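Local coordinates for conserved hypothetical protein (Sulfolobus solfataricus, PDB 2FNA) that binds ADP and magnesium as an archaeal AAA+ ATPase, and so probably couples ATP hydrolysis to a cellular task not yet defined, at residues L254-N258 / L259-I263; I318-S321 / D322-Y326; L329-L332 / T333-W337. All coordinates share one frame; numbering follows the deposited sequence.

All three contacts are local and follow one another along the chain. Contact 1 is the turn between helices 243-256 and 259-282. Contacts 2 and 3 take the start and the end of helix 322-334, in the MCM-like C-terminal winged helix-turn-helix domain. Their centres are about 16 Å apart, and only two residues separate their segments. Contact 1 is remote, its centre about 45 Å from that of contact 2 and about 34 Å from that of contact 3. Helix 259-282 bridges the gap: contact 1 caps its beginning, and Phe-278 and Phe-281 near its end pack against contact 3, where the Ser-336 side chain comes to about 11 Å from the bound ADP.

Contact 1 of 3, residues L254-N258 / L259-I263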
ATOM      1  N   LEU A 254       4.450 -19.169  18.114  1.00 26.68           N
ATOM      2  CA  LEU A 254       3.409 -20.145  18.416  1.00 27.40           C
ATOM      3  C   LEU A 254       3.743 -21.492  17.819  1.00 28.06           C
ATOM      4  O   LEU A 254       3.459 -22.546  18.378  1.00 28.40           O
ATOM      5  CB  LEU A 254       2.058 -19.646  17.894  1.00 28.75           C
ATOM      6  CG  LEU A 254       1.359 -18.528  18.679  1.00 32.38           C
ATOM      7  CD1 LEU A 254      -0.021 -18.315  18.114  1.00 29.31           C
ATOM      8  CD2 LEU A 254       1.265 -18.835  20.154  1.00 35.34           C
ATOM      9  N   ASP A 255       4.403 -21.458  16.685  1.00 29.06           N
ATOM     10  CA  ASP A 255       4.686 -22.673  15.982  1.00 29.43           C
ATOM     11  C   ASP A 255       5.846 -23.419  16.596  1.00 31.11           C
ATOM     12  O   ASP A 255       5.881 -24.631  16.550  1.00 30.40           O
ATOM     13  CB  ASP A 255       5.004 -22.365  14.519  1.00 28.25           C
ATOM     14  CG  ASP A 255       5.003 -23.599  13.682  1.00 28.79           C
ATOM     15  OD1 ASP A 255       4.004 -24.363  13.771  1.00 27.51           O
ATOM     16  OD2 ASP A 255       6.010 -23.823  12.991  1.00 30.98           O
ATOM     17  N   ASN A 256       6.805 -22.693  17.155  1.00 32.27           N
ATOM     18  CA  ASN A 256       7.987 -23.335  17.640  1.00 36.41           C
ATOM     19  C   ASN A 256       8.322 -23.121  19.151  1.00 37.15           C
ATOM     20  O   ASN A 256       9.022 -23.932  19.733  1.00 38.72           O
ATOM     21  CB  ASN A 256       9.131 -22.961  16.705  1.00 38.43           C
ATOM     22  CG  ASN A 256      10.156 -22.142  17.378  1.00 51.61           C
ATOM     23  OD1 ASN A 256       9.883 -21.002  17.803  1.00 50.08           O
ATOM     24  ND2 ASN A 256      11.356 -22.730  17.553  1.00 55.19           N
ATOM     25  N   LYS A 257       7.826 -22.056  19.772  1.00 36.04           N
ATOM     26  CA  LYS A 257       8.022 -21.773  21.215  1.00 36.96           C
ATOM     27  C   LYS A 257       9.478 -21.574  21.648  1.00 36.60           C
ATOM     28  O   LYS A 257       9.811 -21.791  22.811  1.00 36.99           O
ATOM     29  CB  LYS A 257       7.404 -22.864  22.089  1.00 38.63           C
ATOM     30  CG  LYS A 257       5.965 -23.211  21.755  1.00 45.35           C
ATOM     31  CD  LYS A 257       4.993 -22.285  22.408  1.00 43.33           C
ATOM     32  CE  LYS A 257       3.568 -22.750  22.156  1.00 49.88           C
ATOM     33  NZ  LYS A 257       3.261 -24.075  22.768  1.00 39.93           N
ATOM     34  N   ASN A 258      10.341 -21.172  20.727  1.00 33.86           N
ATOM     35  CA  ASN A 258      11.707 -20.807  21.050  1.00 34.93           C
ATOM     36  C   ASN A 258      11.855 -19.344  20.704  1.00 34.60           C
ATOM     37  O   ASN A 258      11.710 -18.952  19.558  1.00 32.58           O
ATOM     38  CB  ASN A 258      12.716 -21.653  20.274  1.00 37.70           C
ATOM     39  CG  ASN A 258      14.142 -21.435  20.739  1.00 41.98           C
ATOM     40  OD1 ASN A 258      14.705 -20.359  20.592  1.00 40.56           O
ATOM     41  ND2 ASN A 258      14.726 -22.459  21.310  1.00 47.71           N
ATOM     42  N   LEU A 259      12.136 -18.536  21.708  1.00 35.09           N
ATOM     43  CA  LEU A 259      12.189 -17.106  21.532  1.00 34.58           C
ATOM     44  C   LEU A 259      13.257 -16.680  20.542  1.00 34.50           C
ATOM     45  O   LEU A 259      12.984 -15.855  19.685  1.00 33.52           O
ATOM     46  CB  LEU A 259      12.410 -16.420  22.872  1.00 34.71           C
ATOM     47  CG  LEU A 259      12.533 -14.912  22.754  1.00 34.92           C
ATOM     48  CD1 LEU A 259      11.196 -14.320  22.389  1.00 37.33           C
ATOM     49  CD2 LEU A 259      13.058 -14.320  24.065  1.00 46.15           C
ATOM     50  N   ASP A 260      14.464 -17.223  20.646  1.00 36.05           N
ATOM     51  CA  ASP A 260      15.568 -16.767  19.802  1.00 37.88           C
ATOM     52  C   ASP A 260      15.385 -17.215  18.381  1.00 37.86           C
ATOM     53  O   ASP A 260      15.754 -16.500  17.444  1.00 34.83           O
ATOM     54  CB  ASP A 260      16.915 -17.318  20.271  1.00 40.39           C
ATOM     55  CG  ASP A 260      17.365 -16.754  21.601  1.00 46.73           C
ATOM     56  OD1 ASP A 260      16.767 -15.762  22.090  1.00 60.11           O
ATOM     57  OD2 ASP A 260      18.338 -17.317  22.153  1.00 56.12           O
ATOM     58  N   PHE A 261      14.886 -18.438  18.219  1.00 37.51           N
ATOM     59  CA  PHE A 261      14.548 -18.937  16.899  1.00 36.42           C
ATOM     60  C   PHE A 261      13.480 -18.067  16.239  1.00 33.71           C
ATOM     61  O   PHE A 261      13.658 -17.672  15.095  1.00 35.92           O
ATOM     62  CB  PHE A 261      14.112 -20.404  16.967  1.00 38.83           C
ATOM     63  CG  PHE A 261      13.678 -20.982  15.643  1.00 40.50           C
ATOM     64  CD1 PHE A 261      14.600 -21.571  14.798  1.00 37.64           C
ATOM     65  CD2 PHE A 261      12.331 -20.957  15.260  1.00 41.30           C
ATOM     66  CE1 PHE A 261      14.204 -22.113  13.593  1.00 43.43           C
ATOM     67  CE2 PHE A 261      11.927 -21.512  14.060  1.00 41.10           C
ATOM     68  CZ  PHE A 261      12.872 -22.085  13.221  1.00 38.60           C
ATOM     69  N   ALA A 262      12.392 -17.761  16.942  1.00 32.82           N
ATOM     70  CA  ALA A 262      11.303 -16.939  16.376  1.00 33.59           C
ATOM     71  C   ALA A 262      11.734 -15.518  16.005  1.00 32.53           C
ATOM     72  O   ALA A 262      11.301 -14.983  14.983  1.00 32.39           O
ATOM     73  CB  ALA A 262      10.100 -16.902  17.298  1.00 32.44           C
ATOM     74  N   ILE A 263      12.571 -14.907  16.832  1.00 33.56           N
ATOM     75  CA  ILE A 263      13.158 -13.604  16.494  1.00 33.76           C
ATOM     76  C   ILE A 263      14.072 -13.657  15.290  1.00 34.01           C
ATOM     77  O   ILE A 263      13.947 -12.802  14.402  1.00 32.52           O
ATOM     78  CB  ILE A 263      13.919 -13.005  17.689  1.00 36.36           C
ATOM     79  CG1 ILE A 263      12.895 -12.462  18.687  1.00 36.37           C
ATOM     80  CG2 ILE A 263      14.883 -11.870  17.222  1.00 35.71           C
ATOM     81  CD1 ILE A 263      13.453 -12.022  19.983  1.00 40.05           C
TER
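Asn-256 reaches the ring of Phe-261 across the turn between helices 243-256 and 259-282. The amide nitrogen comes nearest, ND2 at 3.1 Å from CD2 of Phe-261, a tight, oblique approach with the amide and ring planes 40° apart. Chi1 of Asn-256 (115°) is strained, away from the staggered positions. CB of Phe-261 points toward the turn, and with CG anti to the backbone N (chi1 177°) the ring comes beside the Asn-256 amide.

Asn-258 makes the polar contacts. Its OD1 accepts from the backbone N of Phe-261 at 3.1 Å, nearly straight at hydrogen, and takes a second, weak bond from Asp-260 N. The carbonyl of the same residue accepts from Ala-262 N at 3.0 Å, the first main-chain bond of the new helix. Side chain and carbonyl of Asn-258 thus take up the N-H groups of three residues in the first turn.

What positions Asn-258 is Asn-256, whose OD1 receives the backbone N of Asn-258 at 3.0 Å. That donor lies well above the carbonyl plane of the side chain. Lys-257, between them, has positive phi and turns the chain out of the first helix.

Farther out, Leu-259 and Ala-262 pack on Phe-249 of helix 243-256, joining the two helices next to the turn. An Asx turn from Asn-256 to Asn-258 that shares its last residue with an asparagine N-cap makes a tight helix-to-helix connection.

Contact 2 of 3, residues I318-S321 / D322-Y326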
ATOM      1  N   ILE A 318      35.092  10.557  -7.034  1.00 52.02           N
ATOM      2  CA  ILE A 318      34.736  11.790  -7.733  1.00 51.43           C
ATOM      3  C   ILE A 318      33.940  12.703  -6.817  1.00 50.25           C
ATOM      4  O   ILE A 318      33.351  12.236  -5.838  1.00 50.20           O
ATOM      5  CB  ILE A 318      33.868  11.493  -8.984  1.00 51.33           C
ATOM      6  N   GLU A 319      33.935  13.998  -7.127  1.00 48.16           N
ATOM      7  CA  GLU A 319      33.006  14.924  -6.495  1.00 48.65           C
ATOM      8  C   GLU A 319      31.627  14.631  -7.077  1.00 48.98           C
ATOM      9  O   GLU A 319      31.514  14.250  -8.246  1.00 49.32           O
ATOM     10  CB  GLU A 319      33.397  16.379  -6.748  1.00 48.44           C
ATOM     11  N   ILE A 320      30.593  14.784  -6.258  1.00 49.52           N
ATOM     12  CA  ILE A 320      29.203  14.531  -6.684  1.00 49.51           C
ATOM     13  C   ILE A 320      28.344  15.769  -6.386  1.00 49.06           C
ATOM     14  O   ILE A 320      28.449  16.368  -5.315  1.00 49.28           O
ATOM     15  CB  ILE A 320      28.638  13.239  -6.020  1.00 49.87           C
ATOM     16  CG1 ILE A 320      29.308  12.002  -6.630  1.00 50.88           C
ATOM     17  CG2 ILE A 320      27.105  13.131  -6.184  1.00 47.60           C
ATOM     18  CD1 ILE A 320      29.262  10.771  -5.751  1.00 51.66           C
ATOM     19  N   SER A 321      27.506  16.158  -7.343  1.00 49.86           N
ATOM     20  CA  SER A 321      26.790  17.427  -7.249  1.00 50.17           C
ATOM     21  C   SER A 321      25.707  17.362  -6.197  1.00 52.85           C
ATOM     22  O   SER A 321      25.301  16.269  -5.766  1.00 56.12           O
ATOM     23  CB  SER A 321      26.181  17.821  -8.598  1.00 49.62           C
ATOM     24  OG  SER A 321      25.119  16.961  -8.944  1.00 41.60           O
ATOM     25  N   ASP A 322      25.232  18.533  -5.790  1.00 53.11           N
ATOM     26  CA  ASP A 322      24.102  18.617  -4.863  1.00 53.06           C
ATOM     27  C   ASP A 322      22.770  18.280  -5.534  1.00 51.00           C
ATOM     28  O   ASP A 322      21.824  17.918  -4.847  1.00 51.51           O
ATOM     29  CB  ASP A 322      24.030  20.001  -4.216  1.00 53.31           C
ATOM     30  CG  ASP A 322      25.239  20.304  -3.346  1.00 56.32           C
ATOM     31  OD1 ASP A 322      25.924  19.358  -2.890  1.00 59.60           O
ATOM     32  OD2 ASP A 322      25.500  21.502  -3.121  1.00 60.27           O
ATOM     33  N   SER A 323      22.704  18.402  -6.860  1.00 49.60           N
ATOM     34  CA  SER A 323      21.487  18.090  -7.624  1.00 49.91           C
ATOM     35  C   SER A 323      21.239  16.596  -7.653  1.00 48.16           C
ATOM     36  O   SER A 323      20.101  16.145  -7.502  1.00 47.56           O
ATOM     37  CB  SER A 323      21.588  18.571  -9.078  1.00 49.58           C
ATOM     38  OG  SER A 323      21.736  19.974  -9.166  1.00 59.17           O
ATOM     39  N   GLU A 324      22.310  15.842  -7.889  1.00 45.79           N
ATOM     40  CA  GLU A 324      22.242  14.391  -7.904  1.00 45.82           C
ATOM     41  C   GLU A 324      21.823  13.878  -6.523  1.00 44.69           C
ATOM     42  O   GLU A 324      20.872  13.092  -6.413  1.00 41.74           O
ATOM     43  CB  GLU A 324      23.594  13.794  -8.324  1.00 45.97           C
ATOM     44  CG  GLU A 324      23.884  13.932  -9.817  1.00 46.24           C
ATOM     45  CD  GLU A 324      25.309  13.523 -10.205  1.00 48.25           C
ATOM     46  OE1 GLU A 324      26.288  14.221  -9.818  1.00 53.52           O
ATOM     47  OE2 GLU A 324      25.444  12.513 -10.929  1.00 50.14           O
ATOM     48  N   ILE A 325      22.517  14.363  -5.489  1.00 43.94           N
ATOM     49  CA  ILE A 325      22.254  13.979  -4.092  1.00 45.73           C
ATOM     50  C   ILE A 325      20.793  14.249  -3.686  1.00 44.28           C
ATOM     51  O   ILE A 325      20.149  13.403  -3.098  1.00 43.58           O
ATOM     52  CB  ILE A 325      23.165  14.737  -3.086  1.00 44.69           C
ATOM     53  CG1 ILE A 325      24.663  14.514  -3.382  1.00 52.55           C
ATOM     54  CG2 ILE A 325      22.816  14.339  -1.636  1.00 42.63           C
ATOM     55  CD1 ILE A 325      25.283  13.297  -2.723  1.00 57.21           C
ATOM     56  N   TYR A 326      20.311  15.446  -3.994  1.00 45.86           N
ATOM     57  CA  TYR A 326      18.946  15.851  -3.717  1.00 48.49           C
ATOM     58  C   TYR A 326      17.948  14.893  -4.363  1.00 48.61           C
ATOM     59  O   TYR A 326      16.966  14.486  -3.736  1.00 48.46           O
ATOM     60  CB  TYR A 326      18.713  17.272  -4.246  1.00 51.01           C
ATOM     61  CG  TYR A 326      17.296  17.789  -4.057  1.00 55.97           C
ATOM     62  CD1 TYR A 326      16.887  18.334  -2.839  1.00 59.45           C
ATOM     63  CD2 TYR A 326      16.366  17.739  -5.100  1.00 58.84           C
ATOM     64  CE1 TYR A 326      15.597  18.813  -2.659  1.00 59.27           C
ATOM     65  CE2 TYR A 326      15.074  18.214  -4.929  1.00 60.59           C
ATOM     66  CZ  TYR A 326      14.697  18.750  -3.706  1.00 60.87           C
ATOM     67  OH  TYR A 326      13.414  19.223  -3.527  1.00 61.32           O
TER
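The carboxylate of Glu-324 turns back to Ser-321 and completes a capping box at the start of helix 322-334. OE1 is approached by Ser-321 OG on its anti side, 18° out of the carboxylate plane, at 3.1 Å. The backbone N of Ser-321 adds a weak bond to the same OE1 at 3.4 Å. OE2 of Glu-324 has a long, weak ion pair with Arg-291.

The reciprocal half of the box runs from the backbone N of Glu-324 to Ser-321 OG, 3.2 Å long and 165° at hydrogen. The hydroxyl therefore accepts from the helix and donates to the carboxylate. It can do both because chi1 of Ser-321 is 69°, which sets OG between its backbone N and carbonyl carbon and turns it over the end of the helix. Glu-324 matches this with a chain extended beyond CG. A negative carboxylate beside the N-terminus would be expected to interact favourably with the helix dipole.

Apolar packing lies beside the box. CG2 of Ile-320 meets CD1 of Ile-325 at 3.9 Å, the two side chains crossing at about a right angle. Both isoleucines also touch Leu-312 of helix 305-316, so the turn between helices 305-316 and 322-334, probably the helix-turn-helix pair of the winged domain, is packed against its first helix. The main-chain bond that opens the helix, from Ile-325 N to Ser-321 O, is weak; the same oxygen lies 3.0 Å from CG1 of Ile-325.

Contact 3 of 3, residues L329-L332 / T333-W337; sequences LTQL and TKHSW
Leu-332 and Trp-337 meet where a Schellman motif ends helix 322-334 of the winged helix-turn-helix domain. Among the backbone bonds, Trp-337 N gives its hydrogen to Leu-332 O at 2.8 Å and 160°, and the inner bond from Ser-336 N to Thr-333 O is weak. Ser-336, with positive phi, is the C-prime residue that reverses the chain.

One side-chain bond joins the main-chain set. OG1 of Thr-333 donates to Leu-329 O at 2.9 Å, and the backbone N of Thr-333 reaches the same oxygen from the opposite face of its carbonyl plane. With chi1 at -57°, OG1 sits beside its own backbone N, facing the preceding turn, toward Leu-329 O.

The apolar contact brings CD2 of Leu-332 to CB of Trp-337 at 3.8 Å, the side chains meeting obliquely. Phe-278 and Phe-281 of helix 259-282 extend this packing, each edge-to-face with the indole, and also touch Leu-332. The C-terminal end of helix 322-334 thus packs on helix 259-282, whose first turn belongs to contact 1, just before the hairpin that probably forms the wing.

The longer polar side chains find their main partners outside the helix. Lys-334, alongside Thr-330, carries its NZ to a salt bridge with Asp-185. Gln-331 and His-335 run side by side, their planes 62° apart; Gln-331 OE1 also bonds to Arg-285, and His-335 ND1 to Glu-179. A water lying in the plane of the imidazole joins the pair, donating to Gln-331 OE1 at 2.7 Å and hydrogen-bonded to His-335 NE2 at 3.0 Å.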
ATOM      1  N   LEU A 329      17.886  11.334  -2.558  1.00 36.84           N
ATOM      2  CA  LEU A 329      17.156  11.402  -1.295  1.00 36.36           C
ATOM      3  C   LEU A 329      15.679  11.684  -1.498  1.00 36.83           C
ATOM      4  O   LEU A 329      14.857  11.140  -0.785  1.00 37.33           O
ATOM      5  CB  LEU A 329      17.775  12.439  -0.346  1.00 38.10           C
ATOM      6  CG  LEU A 329      19.206  12.116   0.081  1.00 36.83           C
ATOM      7  CD1 LEU A 329      19.821  13.289   0.847  1.00 38.64           C
ATOM      8  CD2 LEU A 329      19.248  10.831   0.897  1.00 39.76           C
ATOM      9  N   THR A 330      15.335  12.523  -2.462  1.00 39.02           N
ATOM     10  CA  THR A 330      13.922  12.799  -2.786  1.00 39.15           C
ATOM     11  C   THR A 330      13.177  11.553  -3.250  1.00 38.01           C
ATOM     12  O   THR A 330      12.027  11.345  -2.875  1.00 39.83           O
ATOM     13  CB  THR A 330      13.802  13.881  -3.890  1.00 38.98           C
ATOM     14  OG1 THR A 330      14.287  15.118  -3.370  1.00 41.08           O
ATOM     15  CG2 THR A 330      12.337  14.056  -4.354  1.00 41.44           C
ATOM     16  N   GLN A 331      13.820  10.749  -4.095  1.00 35.18           N
ATOM     17  CA  GLN A 331      13.212   9.525  -4.560  1.00 36.86           C
ATOM     18  C   GLN A 331      12.977   8.554  -3.379  1.00 36.06           C
ATOM     19  O   GLN A 331      11.891   7.975  -3.241  1.00 37.06           O
ATOM     20  CB  GLN A 331      14.072   8.891  -5.660  1.00 37.38           C
ATOM     21  CG  GLN A 331      14.017   9.638  -6.987  1.00 38.84           C
ATOM     22  CD  GLN A 331      12.591   9.746  -7.517  1.00 42.17           C
ATOM     23  OE1 GLN A 331      11.991   8.753  -7.911  1.00 38.25           O
ATOM     24  NE2 GLN A 331      12.041  10.953  -7.504  1.00 40.64           N
ATOM     25  N   LEU A 332      13.991   8.400  -2.536  1.00 36.10           N
ATOM     26  CA  LEU A 332      13.933   7.506  -1.364  1.00 36.76           C
ATOM     27  C   LEU A 332      12.819   7.939  -0.418  1.00 37.11           C
ATOM     28  O   LEU A 332      12.040   7.098   0.100  1.00 39.11           O
ATOM     29  CB  LEU A 332      15.306   7.488  -0.644  1.00 34.34           C
ATOM     30  CG  LEU A 332      16.403   6.677  -1.358  1.00 34.92           C
ATOM     31  CD1 LEU A 332      17.772   6.873  -0.736  1.00 33.04           C
ATOM     32  CD2 LEU A 332      16.048   5.195  -1.360  1.00 36.85           C
ATOM     33  N   THR A 333      12.709   9.250  -0.209  1.00 35.75           N
ATOM     34  CA  THR A 333      11.642   9.798   0.644  1.00 35.43           C
ATOM     35  C   THR A 333      10.249   9.590   0.033  1.00 36.65           C
ATOM     36  O   THR A 333       9.291   9.245   0.749  1.00 35.42           O
ATOM     37  CB  THR A 333      11.863  11.283   0.923  1.00 37.11           C
ATOM     38  OG1 THR A 333      13.148  11.468   1.516  1.00 39.51           O
ATOM     39  CG2 THR A 333      10.838  11.816   1.865  1.00 38.07           C
ATOM     40  N   LYS A 334      10.130   9.803  -1.281  1.00 36.02           N
ATOM     41  CA  LYS A 334       8.832   9.648  -1.969  1.00 36.54           C
ATOM     42  C   LYS A 334       8.348   8.210  -1.924  1.00 33.19           C
ATOM     43  O   LYS A 334       7.156   7.965  -1.922  1.00 33.67           O
ATOM     44  CB  LYS A 334       8.928  10.051  -3.445  1.00 37.40           C
ATOM     45  CG  LYS A 334       9.210  11.515  -3.691  1.00 52.74           C
ATOM     46  CD  LYS A 334       7.949  12.303  -4.013  1.00 59.82           C
ATOM     47  CE  LYS A 334       8.266  13.421  -4.987  1.00 53.65           C
ATOM     48  NZ  LYS A 334       7.171  14.419  -4.967  1.00 60.19           N
ATOM     49  N   HIS A 335       9.292   7.269  -1.965  1.00 33.66           N
ATOM     50  CA  HIS A 335       9.001   5.857  -1.989  1.00 33.01           C
ATOM     51  C   HIS A 335       9.041   5.256  -0.550  1.00 33.88           C
ATOM     52  O   HIS A 335       8.817   4.059  -0.359  1.00 36.69           O
ATOM     53  CB  HIS A 335       9.924   5.122  -2.978  1.00 33.62           C
ATOM     54  CG  HIS A 335       9.652   5.452  -4.417  1.00 38.99           C
ATOM     55  ND1 HIS A 335       8.902   4.634  -5.241  1.00 38.10           N
ATOM     56  CD2 HIS A 335      10.009   6.521  -5.172  1.00 38.24           C
ATOM     57  CE1 HIS A 335       8.819   5.181  -6.441  1.00 37.90           C
ATOM     58  NE2 HIS A 335       9.475   6.326  -6.422  1.00 42.91           N
ATOM     59  N   SER A 336       9.209   6.125   0.447  1.00 32.87           N
ATOM     60  CA  SER A 336       9.048   5.783   1.874  1.00 32.63           C
ATOM     61  C   SER A 336      10.148   4.847   2.409  1.00 34.24           C
ATOM     62  O   SER A 336       9.936   4.094   3.372  1.00 36.95           O
ATOM     63  CB  SER A 336       7.652   5.239   2.127  1.00 35.60           C
ATOM     64  OG  SER A 336       6.704   6.287   2.036  1.00 34.07           O
ATOM     65  N   TRP A 337      11.353   4.966   1.849  1.00 34.16           N
ATOM     66  CA  TRP A 337      12.499   4.186   2.340  1.00 35.29           C
ATOM     67  C   TRP A 337      13.112   4.870   3.532  1.00 35.06           C
ATOM     68  O   TRP A 337      13.515   4.204   4.511  1.00 31.96           O
ATOM     69  CB  TRP A 337      13.538   3.961   1.235  1.00 34.61           C
ATOM     70  CG  TRP A 337      13.051   2.954   0.331  1.00 40.23           C
ATOM     71  CD1 TRP A 337      12.389   3.150  -0.844  1.00 39.36           C
ATOM     72  CD2 TRP A 337      13.081   1.551   0.552  1.00 40.40           C
ATOM     73  NE1 TRP A 337      12.048   1.945  -1.391  1.00 40.35           N
ATOM     74  CE2 TRP A 337      12.446   0.944  -0.545  1.00 40.79           C
ATOM     75  CE3 TRP A 337      13.601   0.742   1.566  1.00 40.84           C
ATOM     76  CZ2 TRP A 337      12.315  -0.435  -0.654  1.00 40.94           C
ATOM     77  CZ3 TRP A 337      13.467  -0.614   1.462  1.00 38.56           C
ATOM     78  CH2 TRP A 337      12.832  -1.199   0.369  1.00 41.72           C
TER
HETATM   79  O   HOH W   1       9.563   7.993  -8.898  1.00 54.55           O